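Side-chain contacts in ICChI, a glycosylated chitinase (Ipomoea carnea, PDB 6IDN), which hydrolyses chitin and also shows lysozyme activity, as a glycosylated TIM-barrel enzyme of glycoside hydrolase family 18: residues I3-G8 with R17-T22; K73-L78 with Y178-F183; L216-A221 with D262-K267. All blocks are in the same frame, centred on the assembly; numbering follows the deposited sequence.

Contact 1 of 3, residues I3-G8 with R17-T22; sequences IAIYWG and RETCDT
The indole of W7 meets the hydroxyl of T19, which approaches the ring system obliquely: OG1 lies 3.4 Å from W7 CD1 and 3.7 Å from W7 NE1. This is packing, because both polar groups are satisfied elsewhere: W7 NE1 hydrogen-bonds to the carbonyl of G14, and T19 OG1 to the carbonyl of S15, just before the helix. The indole reaches T19 because its CG is anti to the backbone N (chi1 175°), which extends the ring from the strand toward the helix. Threonine suits its place by having two different branches: the hydroxyl is held by the S15 carbonyl beside the indole, while the methyl CG2 turns to I5, 4.4 Å from I5 CG2, a loose apolar touch. Farther along the segment, the carbonyl of T19 accepts from T22 OG1 at 2.9 Å, with a C=O...OG1 angle of 162°, and from T22 N. I5 and W7, alternate residues of strand 2-7, face outward, whereas Y6 points inward and hydrogen-bonds to D123. The contact thus packs helix 16-21 against the first strand within the unit strand 2-7, helix 16-21, strand 27-36. I5 and W7 also touch I28 on the neighbouring strand, I5 reaches L255 on strand 250-256, and the C20-C67 disulfide ties the helix to helix 60-69.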
loop_
_atom_site.group_PDB
_atom_site.type_symbol
_atom_site.label_atom_id
_atom_site.label_comp_id
_atom_site.label_asym_id
_atom_site.label_seq_id
_atom_site.Cartn_x
_atom_site.Cartn_y
_atom_site.Cartn_z
ATOM N N ILE A 3 -7.476 9.377 -1.672
ATOM C CA ILE A 3 -7.119 8.381 -2.674
ATOM C C ILE A 3 -5.659 8.001 -2.481
ATOM O O ILE A 3 -4.790 8.876 -2.407
ATOM C CB ILE A 3 -7.365 8.883 -4.108
ATOM C CG1 ILE A 3 -8.852 9.158 -4.310
ATOM C CG2 ILE A 3 -6.858 7.856 -5.110
ATOM C CD1 ILE A 3 -9.207 9.635 -5.709
ATOM N N ALA A 4 -5.399 6.699 -2.393
ATOM C CA ALA A 4 -4.050 6.150 -2.380
ATOM C C ALA A 4 -3.806 5.453 -3.706
ATOM O O ALA A 4 -4.725 4.863 -4.277
ATOM C CB ALA A 4 -3.853 5.137 -1.243
ATOM N N ILE A 5 -2.574 5.513 -4.201
ATOM C CA ILE A 5 -2.259 4.841 -5.454
ATOM C C ILE A 5 -0.885 4.206 -5.355
ATOM O O ILE A 5 0.000 4.702 -4.654
ATOM C CB ILE A 5 -2.327 5.791 -6.670
ATOM C CG1 ILE A 5 -2.400 4.958 -7.959
ATOM C CG2 ILE A 5 -1.128 6.750 -6.679
ATOM C CD1 ILE A 5 -3.163 5.604 -9.080
ATOM N N TYR A 6 -0.710 3.100 -6.084
ATOM C CA TYR A 6 0.584 2.441 -6.214
ATOM C C TYR A 6 1.381 3.012 -7.382
ATOM O O TYR A 6 0.853 3.217 -8.480
ATOM C CB TYR A 6 0.406 0.933 -6.402
ATOM C CG TYR A 6 0.102 0.226 -5.104
ATOM C CD1 TYR A 6 -1.199 0.162 -4.621
ATOM C CD2 TYR A 6 1.109 -0.381 -4.363
ATOM C CE1 TYR A 6 -1.482 -0.457 -3.427
ATOM C CE2 TYR A 6 0.831 -1.023 -3.164
ATOM C CZ TYR A 6 -0.473 -1.053 -2.708
ATOM O OH TYR A 6 -0.770 -1.667 -1.513
ATOM N N TRP A 7 2.666 3.227 -7.136
ATOM C CA TRP A 7 3.587 3.704 -8.153
ATOM C C TRP A 7 4.866 2.886 -8.061
ATOM O O TRP A 7 5.251 2.434 -6.980
ATOM C CB TRP A 7 3.881 5.200 -7.972
ATOM C CG TRP A 7 4.918 5.784 -8.900
ATOM C CD1 TRP A 7 4.679 6.458 -10.054
ATOM C CD2 TRP A 7 6.351 5.781 -8.727
ATOM N NE1 TRP A 7 5.870 6.871 -10.629
ATOM C CE2 TRP A 7 6.906 6.462 -9.827
ATOM C CE3 TRP A 7 7.210 5.264 -7.751
ATOM C CZ2 TRP A 7 8.275 6.633 -9.978
ATOM C CZ3 TRP A 7 8.569 5.433 -7.904
ATOM C CH2 TRP A 7 9.089 6.113 -9.005
ATOM N N GLY A 8 5.500 2.672 -9.210
ATOM C CA GLY A 8 6.793 2.018 -9.233
ATOM C C GLY A 8 6.917 0.873 -10.217
ATOM O O GLY A 8 8.028 0.531 -10.629
ATOM N N ARG A 17 7.131 12.740 -9.241
ATOM C CA ARG A 17 6.716 14.140 -9.193
ATOM C C ARG A 17 5.456 14.372 -10.020
ATOM O O ARG A 17 4.524 15.044 -9.571
ATOM C CB ARG A 17 7.846 15.053 -9.685
ATOM C CG ARG A 17 7.420 16.521 -9.806
ATOM C CD ARG A 17 8.513 17.430 -10.376
ATOM N NE ARG A 17 9.662 17.515 -9.480
ATOM C CZ ARG A 17 9.820 18.451 -8.551
ATOM N NH1 ARG A 17 8.904 19.395 -8.395
ATOM N NH2 ARG A 17 10.896 18.440 -7.775
ATOM N N GLU A 18 5.420 13.831 -11.239
ATOM C CA GLU A 18 4.235 13.989 -12.077
ATOM C C GLU A 18 3.026 13.316 -11.444
ATOM O O GLU A 18 1.900 13.826 -11.524
ATOM C CB GLU A 18 4.499 13.411 -13.466
ATOM C CG GLU A 18 5.437 14.267 -14.306
ATOM C CD GLU A 18 5.964 13.537 -15.522
ATOM O OE1 GLU A 18 5.833 12.300 -15.600
ATOM O OE2 GLU A 18 6.505 14.211 -16.421
ATOM N N THR A 19 3.241 12.161 -10.826
ATOM C CA THR A 19 2.159 11.485 -10.127
ATOM C C THR A 19 1.594 12.365 -9.019
ATOM O O THR A 19 0.374 12.535 -8.899
ATOM C CB THR A 19 2.686 10.159 -9.587
ATOM O OG1 THR A 19 3.086 9.349 -10.702
ATOM C CG2 THR A 19 1.619 9.425 -8.764
ATOM N N CYS A 20 2.471 12.965 -8.215
ATOM C CA CYS A 20 1.987 13.857 -7.172
ATOM C C CYS A 20 1.320 15.089 -7.763
ATOM O O CYS A 20 0.326 15.582 -7.219
ATOM C CB CYS A 20 3.136 14.241 -6.242
ATOM S SG CYS A 20 3.632 12.833 -5.260
ATOM N N ASP A 21 1.847 15.599 -8.881
ATOM C CA ASP A 21 1.300 16.803 -9.496
ATOM C C ASP A 21 -0.068 16.594 -10.152
ATOM O O ASP A 21 -0.672 17.570 -10.605
ATOM C CB ASP A 21 2.303 17.348 -10.514
ATOM C CG ASP A 21 3.339 18.282 -9.881
ATOM O OD1 ASP A 21 3.027 18.931 -8.862
ATOM O OD2 ASP A 21 4.471 18.369 -10.406
ATOM N N THR A 22 -0.591 15.368 -10.216
ATOM C CA THR A 22 -1.987 15.216 -10.613
ATOM C C THR A 22 -2.927 15.835 -9.592
ATOM O O THR A 22 -4.064 16.178 -9.942
ATOM C CB THR A 22 -2.362 13.740 -10.799
ATOM O OG1 THR A 22 -2.415 13.082 -9.523
ATOM C CG2 THR A 22 -1.370 13.047 -11.706
#

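Contact 2 of 3, residues K73-L78 with Y178-F183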
loop_
_atom_site.group_PDB
_atom_site.type_symbol
_atom_site.label_atom_id
_atom_site.label_comp_id
_atom_site.label_asym_id
_atom_site.label_seq_id
_atom_site.Cartn_x
_atom_site.Cartn_y
_atom_site.Cartn_z
ATOM N N LYS A 73 1.435 11.706 1.670
ATOM C CA LYS A 73 2.256 10.719 2.359
ATOM C C LYS A 73 2.807 9.725 1.350
ATOM O O LYS A 73 2.147 9.394 0.358
ATOM C CB LYS A 73 1.459 9.961 3.427
ATOM C CG LYS A 73 0.840 10.867 4.480
ATOM C CD LYS A 73 0.069 10.057 5.499
ATOM C CE LYS A 73 -0.478 10.934 6.631
ATOM N NZ LYS A 73 -1.529 11.904 6.224
ATOM N N VAL A 74 4.022 9.256 1.605
ATOM C CA VAL A 74 4.715 8.350 0.696
ATOM C C VAL A 74 5.161 7.135 1.497
ATOM O O VAL A 74 5.926 7.274 2.457
ATOM C CB VAL A 74 5.916 9.030 0.010
ATOM C CG1 VAL A 74 6.516 8.114 -1.041
ATOM C CG2 VAL A 74 5.497 10.357 -0.620
ATOM N N PHE A 75 4.661 5.949 1.125
ATOM C CA PHE A 75 5.018 4.709 1.798
ATOM C C PHE A 75 5.870 3.828 0.890
ATOM O O PHE A 75 5.739 3.872 -0.336
ATOM C CB PHE A 75 3.761 3.913 2.211
ATOM C CG PHE A 75 2.807 4.661 3.113
ATOM C CD1 PHE A 75 3.230 5.736 3.901
ATOM C CD2 PHE A 75 1.481 4.279 3.175
ATOM C CE1 PHE A 75 2.320 6.409 4.731
ATOM C CE2 PHE A 75 0.568 4.937 3.994
ATOM C CZ PHE A 75 0.990 6.017 4.768
ATOM N N LEU A 76 6.700 2.982 1.509
ATOM C CA LEU A 76 7.334 1.870 0.805
ATOM C C LEU A 76 6.479 0.619 0.964
ATOM O O LEU A 76 6.117 0.252 2.089
ATOM C CB LEU A 76 8.734 1.594 1.359
ATOM C CG LEU A 76 9.385 0.328 0.777
ATOM C CD1 LEU A 76 9.778 0.547 -0.683
ATOM C CD2 LEU A 76 10.605 -0.091 1.572
ATOM N N SER A 77 6.166 -0.041 -0.149
ATOM C CA SER A 77 5.325 -1.235 -0.131
ATOM C C SER A 77 6.189 -2.491 -0.163
ATOM O O SER A 77 6.975 -2.687 -1.096
ATOM C CB SER A 77 4.342 -1.244 -1.299
ATOM O OG SER A 77 3.405 -2.305 -1.163
ATOM N N LEU A 78 6.002 -3.356 0.839
ATOM C CA LEU A 78 6.655 -4.658 0.901
ATOM C C LEU A 78 5.896 -5.693 0.091
ATOM O O LEU A 78 4.678 -5.838 0.236
ATOM C CB LEU A 78 6.730 -5.168 2.339
ATOM C CG LEU A 78 7.253 -4.229 3.417
ATOM C CD1 LEU A 78 7.153 -4.925 4.769
ATOM C CD2 LEU A 78 8.693 -3.776 3.140
ATOM N N TYR A 178 -3.757 2.279 8.176
ATOM C CA TYR A 178 -4.505 2.170 6.934
ATOM C C TYR A 178 -4.639 0.705 6.582
ATOM O O TYR A 178 -3.678 -0.049 6.712
ATOM C CB TYR A 178 -3.786 2.892 5.759
ATOM C CG TYR A 178 -3.531 4.367 5.983
ATOM C CD1 TYR A 178 -2.355 4.785 6.588
ATOM C CD2 TYR A 178 -4.458 5.317 5.606
ATOM C CE1 TYR A 178 -2.118 6.093 6.823
ATOM C CE2 TYR A 178 -4.210 6.664 5.831
ATOM C CZ TYR A 178 -3.035 7.030 6.452
ATOM O OH TYR A 178 -2.733 8.349 6.695
ATOM N N VAL A 179 -5.811 0.308 6.110
ATOM C CA VAL A 179 -5.981 -1.026 5.512
ATOM C C VAL A 179 -6.794 -0.785 4.243
ATOM O O VAL A 179 -7.914 -0.275 4.314
ATOM C CB VAL A 179 -6.691 -2.037 6.431
ATOM C CG1 VAL A 179 -6.949 -3.326 5.641
ATOM C CG2 VAL A 179 -5.816 -2.325 7.662
ATOM N N TRP A 180 -6.218 -1.085 3.072
ATOM C CA TRP A 180 -6.942 -1.009 1.803
ATOM C C TRP A 180 -7.238 -2.423 1.361
ATOM O O TRP A 180 -6.325 -3.170 1.007
ATOM C CB TRP A 180 -6.159 -0.242 0.733
ATOM C CG TRP A 180 -4.669 -0.208 0.898
ATOM C CD1 TRP A 180 -3.787 -1.215 0.633
ATOM C CD2 TRP A 180 -3.891 0.912 1.299
ATOM N NE1 TRP A 180 -2.501 -0.798 0.871
ATOM C CE2 TRP A 180 -2.536 0.510 1.255
ATOM C CE3 TRP A 180 -4.202 2.230 1.666
ATOM C CZ2 TRP A 180 -1.508 1.346 1.608
ATOM C CZ3 TRP A 180 -3.137 3.089 2.015
ATOM C CH2 TRP A 180 -1.820 2.622 1.978
ATOM N N VAL A 181 -8.509 -2.792 1.384
ATOM C CA VAL A 181 -8.941 -4.146 1.054
ATOM C C VAL A 181 -9.094 -4.255 -0.454
ATOM O O VAL A 181 -9.806 -3.456 -1.074
ATOM C CB VAL A 181 -10.252 -4.492 1.771
ATOM C CG1 VAL A 181 -10.618 -5.932 1.479
ATOM C CG2 VAL A 181 -10.120 -4.248 3.273
ATOM N N GLN A 182 -8.412 -5.229 -1.052
ATOM C CA GLN A 182 -8.383 -5.355 -2.508
ATOM C C GLN A 182 -9.620 -6.101 -2.979
ATOM O O GLN A 182 -9.689 -7.325 -2.898
ATOM C CB GLN A 182 -7.107 -6.060 -2.972
ATOM C CG GLN A 182 -5.798 -5.291 -2.722
ATOM C CD GLN A 182 -4.557 -6.177 -2.826
ATOM O OE1 GLN A 182 -4.648 -7.386 -2.724
ATOM N NE2 GLN A 182 -3.400 -5.564 -3.004
ATOM N N PHE A 183 -10.578 -5.351 -3.509
ATOM C CA PHE A 183 -11.800 -5.931 -4.070
ATOM C C PHE A 183 -11.596 -6.125 -5.573
ATOM O O PHE A 183 -12.222 -5.487 -6.417
ATOM C CB PHE A 183 -13.000 -5.038 -3.753
ATOM C CG PHE A 183 -13.495 -5.186 -2.351
ATOM C CD1 PHE A 183 -14.393 -6.179 -2.046
ATOM C CD2 PHE A 183 -13.006 -4.382 -1.333
ATOM C CE1 PHE A 183 -14.852 -6.343 -0.736
ATOM C CE2 PHE A 183 -13.459 -4.549 -0.028
ATOM C CZ PHE A 183 -14.375 -5.534 0.262
HETATM O O HOH W 1 -3.966 10.334 5.715
#
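F75 meets two aromatic side chains of the facing strand in two different ways. Against Y178 the side chains run at about a right angle and the rings are inclined by 52°, with centroids 5.7 Å apart; this oblique pair touches most closely at F75 CZ and Y178 CE1, 3.7 Å apart. Against W180 the meeting is rim to rim: W180 CH2 comes within 3.9 Å of F75 CD2, and each atom lies near the plane of the other's ring. K73 crosses the end of the tyrosine, its CE 3.4 Å from Y178 OH. A bend at the last torsion (chi4 67°) turns NZ aside, and water 1 joins the two polar ends, accepting from K73 NZ at 2.9 Å and lying in the plane of the Y178 ring beside OH. Lysine suits this partly exposed spot, as its methylenes pack while its ammonium is hydrated. A leucine in place of Y178 would probably leave water 1 without its phenol partner and open a gap beside the F75 ring. Strands 73-80 and 178-182 face each other across the barrel, their segment axes 12.6 Å apart and inclined by 63°. Strands 121-126 and 153-156 separate them in the sheet; K73 and F75 rest on Y153, whereas Y178 and W180 rest on the small A155, all from strand 153-156.

Contact 3 of 3, residues L216-A221 with D262-K267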
loop_
_atom_site.group_PDB
_atom_site.type_symbol
_atom_site.label_atom_id
_atom_site.label_comp_id
_atom_site.label_asym_id
_atom_site.label_seq_id
_atom_site.Cartn_x
_atom_site.Cartn_y
_atom_site.Cartn_z
ATOM N N LEU A 216 -11.360 1.219 0.325
ATOM C CA LEU A 216 -11.819 0.300 -0.713
ATOM C C LEU A 216 -10.767 0.246 -1.817
ATOM O O LEU A 216 -10.551 1.238 -2.513
ATOM C CB LEU A 216 -13.162 0.777 -1.263
ATOM C CG LEU A 216 -13.765 -0.073 -2.384
ATOM C CD1 LEU A 216 -14.424 -1.295 -1.771
ATOM C CD2 LEU A 216 -14.793 0.723 -3.169
ATOM N N GLY A 217 -10.114 -0.902 -1.996
ATOM C CA GLY A 217 -9.080 -1.024 -3.021
ATOM C C GLY A 217 -9.662 -1.519 -4.331
ATOM O O GLY A 217 -10.380 -2.520 -4.359
ATOM N N LEU A 218 -9.312 -0.847 -5.419
ATOM C CA LEU A 218 -9.927 -1.107 -6.711
ATOM C C LEU A 218 -8.891 -1.051 -7.816
ATOM O O LEU A 218 -7.885 -0.343 -7.699
ATOM C CB LEU A 218 -11.011 -0.073 -7.025
ATOM C CG LEU A 218 -12.238 -0.121 -6.138
ATOM C CD1 LEU A 218 -13.109 1.082 -6.488
ATOM C CD2 LEU A 218 -13.011 -1.402 -6.358
ATOM N N PRO A 219 -9.143 -1.725 -8.934
ATOM C CA PRO A 219 -8.315 -1.502 -10.121
ATOM C C PRO A 219 -8.728 -0.221 -10.829
ATOM O O PRO A 219 -9.911 0.127 -10.887
ATOM C CB PRO A 219 -8.583 -2.741 -10.989
ATOM C CG PRO A 219 -9.813 -3.420 -10.397
ATOM C CD PRO A 219 -10.236 -2.685 -9.155
ATOM N N ALA A 220 -7.736 0.512 -11.337
ATOM C CA ALA A 220 -8.040 1.783 -11.992
ATOM C C ALA A 220 -8.603 1.613 -13.396
ATOM O O ALA A 220 -9.142 2.577 -13.952
ATOM C CB ALA A 220 -6.790 2.667 -12.068
ATOM N N ALA A 221 -8.468 0.429 -13.976
ATOM C CA ALA A 221 -8.970 0.117 -15.305
ATOM C C ALA A 221 -9.130 -1.392 -15.393
ATOM O O ALA A 221 -8.518 -2.123 -14.606
ATOM C CB ALA A 221 -8.009 0.622 -16.394
ATOM N N ASP A 262 -5.602 6.567 -16.124
ATOM C CA ASP A 262 -5.623 7.674 -17.076
ATOM C C ASP A 262 -6.617 8.745 -16.638
ATOM O O ASP A 262 -6.307 9.942 -16.658
ATOM C CB ASP A 262 -5.964 7.166 -18.481
ATOM C CG ASP A 262 -5.040 6.048 -18.955
ATOM O OD1 ASP A 262 -3.973 5.827 -18.343
ATOM O OD2 ASP A 262 -5.390 5.381 -19.951
ATOM N N ASP A 263 -7.825 8.334 -16.252
ATOM C CA ASP A 263 -8.813 9.307 -15.796
ATOM C C ASP A 263 -9.755 8.756 -14.729
ATOM O O ASP A 263 -10.761 9.411 -14.429
ATOM C CB ASP A 263 -9.631 9.852 -16.991
ATOM C CG ASP A 263 -10.295 8.758 -17.808
ATOM O OD1 ASP A 263 -10.463 7.631 -17.307
ATOM O OD2 ASP A 263 -10.654 9.027 -18.970
ATOM N N TYR A 264 -9.471 7.596 -14.137
ATOM C CA TYR A 264 -10.390 7.041 -13.149
ATOM C C TYR A 264 -10.433 7.905 -11.898
ATOM O O TYR A 264 -11.514 8.320 -11.462
ATOM C CB TYR A 264 -9.992 5.605 -12.810
ATOM C CG TYR A 264 -11.056 4.793 -12.089
ATOM C CD1 TYR A 264 -12.242 4.452 -12.722
ATOM C CD2 TYR A 264 -10.861 4.360 -10.777
ATOM C CE1 TYR A 264 -13.209 3.695 -12.077
ATOM C CE2 TYR A 264 -11.832 3.604 -10.124
ATOM C CZ TYR A 264 -12.995 3.279 -10.779
ATOM O OH TYR A 264 -13.961 2.516 -10.139
ATOM N N SER A 265 -9.269 8.220 -11.313
ATOM C CA SER A 265 -9.284 9.028 -10.096
ATOM C C SER A 265 -9.842 10.422 -10.355
ATOM O O SER A 265 -10.501 11.000 -9.486
ATOM C CB SER A 265 -7.882 9.107 -9.474
ATOM O OG SER A 265 -6.942 9.671 -10.375
ATOM N N SER A 266 -9.586 10.984 -11.540
ATOM C CA SER A 266 -10.162 12.286 -11.856
ATOM C C SER A 266 -11.683 12.215 -11.877
ATOM O O SER A 266 -12.364 13.160 -11.461
ATOM C CB SER A 266 -9.628 12.794 -13.196
ATOM O OG SER A 266 -8.250 13.121 -13.123
ATOM N N LYS A 267 -12.233 11.093 -12.344
ATOM C CA LYS A 267 -13.684 10.954 -12.431
ATOM C C LYS A 267 -14.324 10.732 -11.064
ATOM O O LYS A 267 -15.479 11.120 -10.860
ATOM C CB LYS A 267 -14.056 9.788 -13.353
ATOM C CG LYS A 267 -13.877 10.028 -14.835
ATOM C CD LYS A 267 -14.124 8.729 -15.607
ATOM C CE LYS A 267 -13.789 8.870 -17.076
ATOM N NZ LYS A 267 -14.696 9.848 -17.716
HETATM O O HOH W 2 -12.587 -0.059 -10.158
#
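Two polar partners grip the hydroxyl of Y264, which also packs 4.0 Å from L218 CD1. Water 2 donates to Y264 OH at 2.9 Å, and the hydroxyl is hydrogen-bonded to the carbonyl of I231 as well. The same water gives its other hydrogen to P219 O at 2.8 Å, so it bridges the end of the strand to the phenol and gives the P219 carbonyl a donor. Tyrosine suits the place because its ring packs among apolar side chains while its hydroxyl reaches polar atoms. With CG anti to the backbone N (chi1 -164°), the ring extends from the start of the helix alongside the chain at P219 and A220. The carbonyl oxygen of A220 lies obliquely to this ring, 3.3 Å from Y264 CB and 3.5 Å from Y264 CG. A220 itself is small enough to let the backbones approach to 5.9 Å between its CA and that of Y264, its methyl carbon lying 4.4 Å from Y264 CB. L218 crosses the tyrosine at about a right angle, and both side chains also rest on L236 of helix 233-244. The ring of F230 also meets that of Y264, the planes at about 50°, and L255 of strand 250-256 touches it too. The arrangement belongs to the outer layer of a TIM barrel: the seventh strand, 213-219, and the segment just beyond its end pack against the helix that follows the eighth strand, 250-256.

Overall arrangement
The three contacts belong to one closed TIM barrel, with centres 12 to 15 Å apart. Contacts 1 and 3 pack helices on its outside, where I3 CD1 and S265 CB come within 4.0 Å; contact 2 fills the interior. Strands 178-182 and 213-219 are neighbours, so V181 O and G217 N, 2.7 Å apart, probably bond between contacts 2 and 3. Inside, A4 CB lies 3.9 Å from W180 CZ3, linking contacts 1 and 2. D123, the partner of Y6, is part of a DxDxE sequence that in family 18 relatives carries the catalytic residues. A bound NAG lies about 13 Å from the side chain of W7 in contact 1.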